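Glutathione s-transferase (Haemonchus contortus, PDB 2WS2) probably catalyses the conjugation of glutathione with organic halides, yielding an S-substituted glutathione, a halide ion and a proton. Local coordinates at residues Leu192-Trp195 with Ile196-Pro200; Val53-Asp57 with Gly58-Pro62. All coordinates share one frame; numbering follows the deposited sequence.

Interaction 1: Leu192-Trp195 with Ile196-Pro200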
loop_
_atom_site.group_PDB
_atom_site.type_symbol
_atom_site.label_atom_id
_atom_site.label_comp_id
_atom_site.label_asym_id
_atom_site.label_seq_id
_atom_site.Cartn_x
_atom_site.Cartn_y
_atom_site.Cartn_z
ATOM N N LEU A 192 2.119 -22.386 10.872
ATOM C CA LEU A 192 1.300 -21.290 11.376
ATOM C C LEU A 192 0.434 -21.707 12.563
ATOM O O LEU A 192 0.301 -20.959 13.524
ATOM C CB LEU A 192 0.427 -20.730 10.242
ATOM C CG LEU A 192 -0.675 -19.701 10.536
ATOM C CD1 LEU A 192 -0.088 -18.344 10.993
ATOM C CD2 LEU A 192 -1.604 -19.471 9.376
ATOM N N LYS A 193 -0.092 -22.934 12.527
ATOM C CA LYS A 193 -1.020 -23.397 13.564
ATOM C C LYS A 193 -0.376 -23.265 14.947
ATOM O O LYS A 193 -0.951 -22.634 15.826
ATOM C CB LYS A 193 -1.480 -24.840 13.265
ATOM C CG LYS A 193 -2.617 -25.343 14.139
ATOM C CD LYS A 193 -2.742 -26.872 13.955
ATOM C CE LYS A 193 -3.301 -27.538 15.215
ATOM N NZ LYS A 193 -4.496 -26.805 15.736
ATOM N N LYS A 194 0.830 -23.827 15.067
ATOM C CA LYS A 194 1.733 -23.829 16.218
ATOM C C LYS A 194 2.317 -22.450 16.607
ATOM O O LYS A 194 2.638 -22.223 17.775
ATOM C CB LYS A 194 2.865 -24.821 15.909
ATOM C CG LYS A 194 4.031 -24.922 16.862
ATOM C CD LYS A 194 3.930 -26.100 17.915
ATOM C CE LYS A 194 2.807 -25.879 18.909
ATOM N NZ LYS A 194 2.636 -26.988 19.892
ATOM N N TRP A 195 2.487 -21.569 15.612
ATOM C CA TRP A 195 2.713 -20.137 15.822
ATOM C C TRP A 195 1.544 -19.476 16.540
ATOM O O TRP A 195 1.722 -18.873 17.615
ATOM C CB TRP A 195 2.943 -19.399 14.480
ATOM C CG TRP A 195 3.035 -17.918 14.665
ATOM C CD1 TRP A 195 2.227 -16.959 14.124
ATOM C CD2 TRP A 195 3.980 -17.235 15.491
ATOM N NE1 TRP A 195 2.627 -15.712 14.548
ATOM C CE2 TRP A 195 3.697 -15.851 15.394
ATOM C CE3 TRP A 195 5.039 -17.660 16.312
ATOM C CZ2 TRP A 195 4.443 -14.879 16.080
ATOM C CZ3 TRP A 195 5.775 -16.693 17.002
ATOM C CH2 TRP A 195 5.458 -15.322 16.888
ATOM N N ILE A 196 0.346 -19.549 15.962
ATOM C CA ILE A 196 -0.813 -18.972 16.651
ATOM C C ILE A 196 -1.149 -19.635 18.015
ATOM O O ILE A 196 -1.932 -19.084 18.801
ATOM C CB ILE A 196 -2.091 -18.807 15.756
ATOM C CG1 ILE A 196 -3.060 -19.982 15.943
ATOM C CG2 ILE A 196 -1.725 -18.542 14.289
ATOM C CD1 ILE A 196 -4.513 -19.548 16.102
ATOM N N GLU A 197 -0.545 -20.781 18.300
ATOM C CA GLU A 197 -0.730 -21.466 19.594
ATOM C C GLU A 197 0.302 -21.014 20.616
ATOM O O GLU A 197 0.120 -21.193 21.808
ATOM C CB GLU A 197 -0.524 -22.978 19.460
ATOM C CG GLU A 197 -1.508 -23.794 18.614
ATOM C CD GLU A 197 -0.911 -25.166 18.312
ATOM O OE1 GLU A 197 -1.641 -26.181 18.107
ATOM O OE2 GLU A 197 0.326 -25.234 18.276
ATOM N N THR A 198 1.415 -20.478 20.147
ATOM C CA THR A 198 2.546 -20.269 21.014
ATOM C C THR A 198 3.068 -18.839 20.874
ATOM O O THR A 198 4.172 -18.529 21.332
ATOM C CB THR A 198 3.683 -21.255 20.696
ATOM O OG1 THR A 198 4.118 -21.049 19.347
ATOM C CG2 THR A 198 3.233 -22.731 20.890
ATOM N N ARG A 199 2.274 -17.985 20.242
ATOM C CA ARG A 199 2.662 -16.589 20.111
ATOM C C ARG A 199 2.036 -15.808 21.245
ATOM O O ARG A 199 0.928 -16.146 21.719
ATOM C CB ARG A 199 2.283 -15.988 18.740
ATOM C CG ARG A 199 0.806 -15.774 18.558
ATOM C CD ARG A 199 0.357 -15.528 17.147
ATOM N NE ARG A 199 -1.083 -15.323 17.220
ATOM C CZ ARG A 199 -1.808 -14.690 16.317
ATOM N NH1 ARG A 199 -1.232 -14.164 15.232
ATOM N NH2 ARG A 199 -3.112 -14.563 16.518
ATOM N N PRO A 200 2.749 -14.762 21.692
ATOM C CA PRO A 200 2.265 -13.933 22.764
ATOM C C PRO A 200 0.843 -13.453 22.512
ATOM O O PRO A 200 0.503 -13.070 21.392
ATOM C CB PRO A 200 3.271 -12.781 22.760
ATOM C CG PRO A 200 4.578 -13.522 22.463
ATOM C CD PRO A 200 4.170 -14.464 21.373
#
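Ile196 donates its backbone N-H to Leu192 O over 2.8 Å, nearly straight, in the i to i+4 pattern of an alpha helix. Two residues on, Thr198 N reaches Trp195 O at 3.0 Å, an i to i+3 bond. The Thr198 hydroxyl turns back along the helix and donates to Lys194 O, although the modelled separation is so short that its exact length is doubtful.

Glu197 stretches its carboxylate between two lysines. OE1 faces Lys193 NZ in a long salt bridge of 3.8 Å, while OE2 pairs with Lys194 NZ, its position less certain because it crowds a neighbour. All three residues are exposed, so solvent would be expected to weaken these attractions.

Packing concentrates on Trp195. Arg199 CB lies over the face of the six-membered ring, 3.5 Å from its centroid and 10° off the normal, a CH-pi contact. The Arg199 chain, extended from CG to NE after a first torsion of 71°, continues across the indole, bringing CD within 3.5 Å of Trp195 NE1; the guanidinium stands 77° from the ring plane. Beside it, buried Leu192 sets CD1 3.7 Å from Ile196 CG2.

Glu16, on helix 16-24, accepts from Trp195 NE1 and pairs with Arg199 NH1, which also bridges to Glu162. The last turn of helix 190-198 thus divides its chemistry: a solvent-facing Lys-Glu-Lys network on one flank, and on another an indole and an arginine joined through a shared carboxylate, tying this part of the C-terminal domain to the first helix of the thioredoxin-like domain.

Interaction 2: Val53-Asp57 with Gly58-Pro62; sequences VLEVD and GKQLP
Val53-Asp57 and Gly58-Pro62 form a beta hairpin, its strands antiparallel at 151° and joined by a two-residue type I' turn from Val56 to Lys59. The pair Leu54-Leu61 bonds in both directions: Leu61 N reaches Leu54 O at 2.6 Å, and Leu54 N returns to Leu61 O at 2.9 Å. Val56 and Lys59 close the turn with a second reciprocal pair, Lys59 N meeting Val56 O at 2.7 Å. A water accepts from Gly58 N and donates weakly to Glu55 O. Gly58 adopts a positive phi of 91°, which suits glycine because a CB there would jam against the preceding carbonyl.

On the face bearing Val53, Glu55 and Gln60, the last two run side by side in the same direction, CG to CG at 3.6 Å. Gln60 CG also rests 3.5 Å from Val53 CG1, which is anti to its own backbone N at 165° and reaches across to the neighbouring strand. The opposite face is apolar toward its buried end: Leu54 and Leu61 align CB to CB at 4.3 Å, and both side chains touch Ile67 of helix 64-75.

Asp57 OD2 accepts from His3 N, fastening the turn to the chain's N-terminal end, while Leu61 and Pro62 pack on Ala86 and Ser90 of the second subunit, respectively. Backbone bonding therefore sets the hairpin's register, while the leucine pair joins this edge of the thioredoxin-like sheet to helix 64-75, and Leu61 and Pro62 carry it to the subunit interface.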
loop_
_atom_site.group_PDB
_atom_site.type_symbol
_atom_site.label_atom_id
_atom_site.label_comp_id
_atom_site.label_asym_id
_atom_site.label_seq_id
_atom_site.Cartn_x
_atom_site.Cartn_y
_atom_site.Cartn_z
ATOM N N VAL A 53 10.564 -2.429 11.513
ATOM C CA VAL A 53 11.765 -2.351 10.708
ATOM C C VAL A 53 12.435 -3.698 10.686
ATOM O O VAL A 53 12.700 -4.285 11.745
ATOM C CB VAL A 53 12.771 -1.363 11.330
ATOM C CG1 VAL A 53 14.143 -1.541 10.708
ATOM C CG2 VAL A 53 12.246 0.084 11.193
ATOM N N LEU A 54 12.743 -4.172 9.485
ATOM C CA LEU A 54 13.604 -5.317 9.278
ATOM C C LEU A 54 15.112 -5.013 9.086
ATOM O O LEU A 54 15.491 -4.098 8.330
ATOM C CB LEU A 54 13.116 -6.122 8.080
ATOM C CG LEU A 54 13.878 -7.442 7.963
ATOM C CD1 LEU A 54 13.432 -8.421 9.111
ATOM C CD2 LEU A 54 13.712 -8.053 6.614
ATOM N N GLU A 55 15.962 -5.809 9.741
ATOM C CA GLU A 55 17.374 -5.848 9.388
ATOM C C GLU A 55 17.825 -7.170 8.809
ATOM O O GLU A 55 17.533 -8.245 9.367
ATOM C CB GLU A 55 18.280 -5.472 10.579
ATOM C CG GLU A 55 17.959 -4.127 11.206
ATOM C CD GLU A 55 19.056 -3.639 12.123
ATOM O OE1 GLU A 55 18.793 -2.674 12.887
ATOM O OE2 GLU A 55 20.160 -4.231 12.098
ATOM N N VAL A 56 18.566 -7.090 7.705
ATOM C CA VAL A 56 19.081 -8.264 6.970
ATOM C C VAL A 56 20.580 -8.072 6.941
ATOM O O VAL A 56 21.078 -7.052 6.437
ATOM C CB VAL A 56 18.556 -8.305 5.493
ATOM C CG1 VAL A 56 19.188 -9.443 4.697
ATOM C CG2 VAL A 56 17.059 -8.410 5.459
ATOM N N ASP A 57 21.288 -9.057 7.473
ATOM C CA ASP A 57 22.657 -8.904 7.924
ATOM C C ASP A 57 23.067 -7.430 8.127
ATOM O O ASP A 57 24.050 -6.967 7.558
ATOM C CB ASP A 57 23.638 -9.714 7.058
ATOM C CG ASP A 57 23.636 -11.211 7.406
ATOM O OD1 ASP A 57 23.933 -12.049 6.518
ATOM O OD2 ASP A 57 23.350 -11.574 8.556
ATOM N N GLY A 58 22.265 -6.713 8.926
ATOM C CA GLY A 58 22.544 -5.329 9.321
ATOM C C GLY A 58 21.989 -4.195 8.462
ATOM O O GLY A 58 22.236 -3.016 8.772
ATOM N N LYS A 59 21.265 -4.523 7.392
ATOM C CA LYS A 59 20.662 -3.496 6.533
ATOM C C LYS A 59 19.196 -3.277 6.851
ATOM O O LYS A 59 18.427 -4.234 6.908
ATOM C CB LYS A 59 20.825 -3.822 5.030
ATOM C CG LYS A 59 22.137 -4.488 4.577
ATOM C CD LYS A 59 23.351 -4.233 5.504
ATOM C CE LYS A 59 24.511 -5.125 5.149
ATOM N NZ LYS A 59 25.334 -5.531 6.330
ATOM N N GLN A 60 18.790 -2.024 7.043
ATOM C CA GLN A 60 17.378 -1.730 7.387
ATOM C C GLN A 60 16.380 -1.635 6.271
ATOM O O GLN A 60 16.577 -0.886 5.298
ATOM C CB GLN A 60 17.241 -0.501 8.284
ATOM C CG GLN A 60 17.414 -0.884 9.746
ATOM C CD GLN A 60 18.053 0.186 10.558
ATOM O OE1 GLN A 60 18.007 0.139 11.784
ATOM N NE2 GLN A 60 18.669 1.164 9.888
ATOM N N LEU A 61 15.285 -2.384 6.428
ATOM C CA LEU A 61 14.107 -2.230 5.584
ATOM C C LEU A 61 12.862 -1.748 6.355
ATOM O O LEU A 61 12.322 -2.462 7.237
ATOM C CB LEU A 61 13.859 -3.495 4.716
ATOM C CG LEU A 61 12.737 -3.409 3.662
ATOM C CD1 LEU A 61 13.067 -2.538 2.409
ATOM C CD2 LEU A 61 12.292 -4.847 3.183
ATOM N N PRO A 62 12.402 -0.512 6.058
ATOM C CA PRO A 62 11.166 -0.073 6.677
ATOM C C PRO A 62 9.861 -0.464 5.958
ATOM O O PRO A 62 9.903 -0.894 4.817
ATOM C CB PRO A 62 11.306 1.443 6.693
ATOM C CG PRO A 62 12.134 1.767 5.408
ATOM C CD PRO A 62 12.923 0.476 5.076
HETATM O O HOH W 1 20.535 -8.352 10.775
#

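In the fold
Both interactions are local, each folding one continuous piece of chain on itself, yet they use the backbone differently. Interaction 1 closes bonds along the end of a helix, whereas interaction 2 zips two strands together across a turn. The first is a surface contact in the C-terminal domain, its centre about 15 Å from that of the chain, with charged side chains at the surface and Leu192, Trp195 and Arg199 against helix 16-24. The second is partly buried in the N-terminal domain, with leucines against helix 64-75 and the second subunit at one side. The centres of interactions 1 and 2 are about 24 Å apart, their nearest atoms about 13 Å. Only interaction 2 takes part in dimer packing.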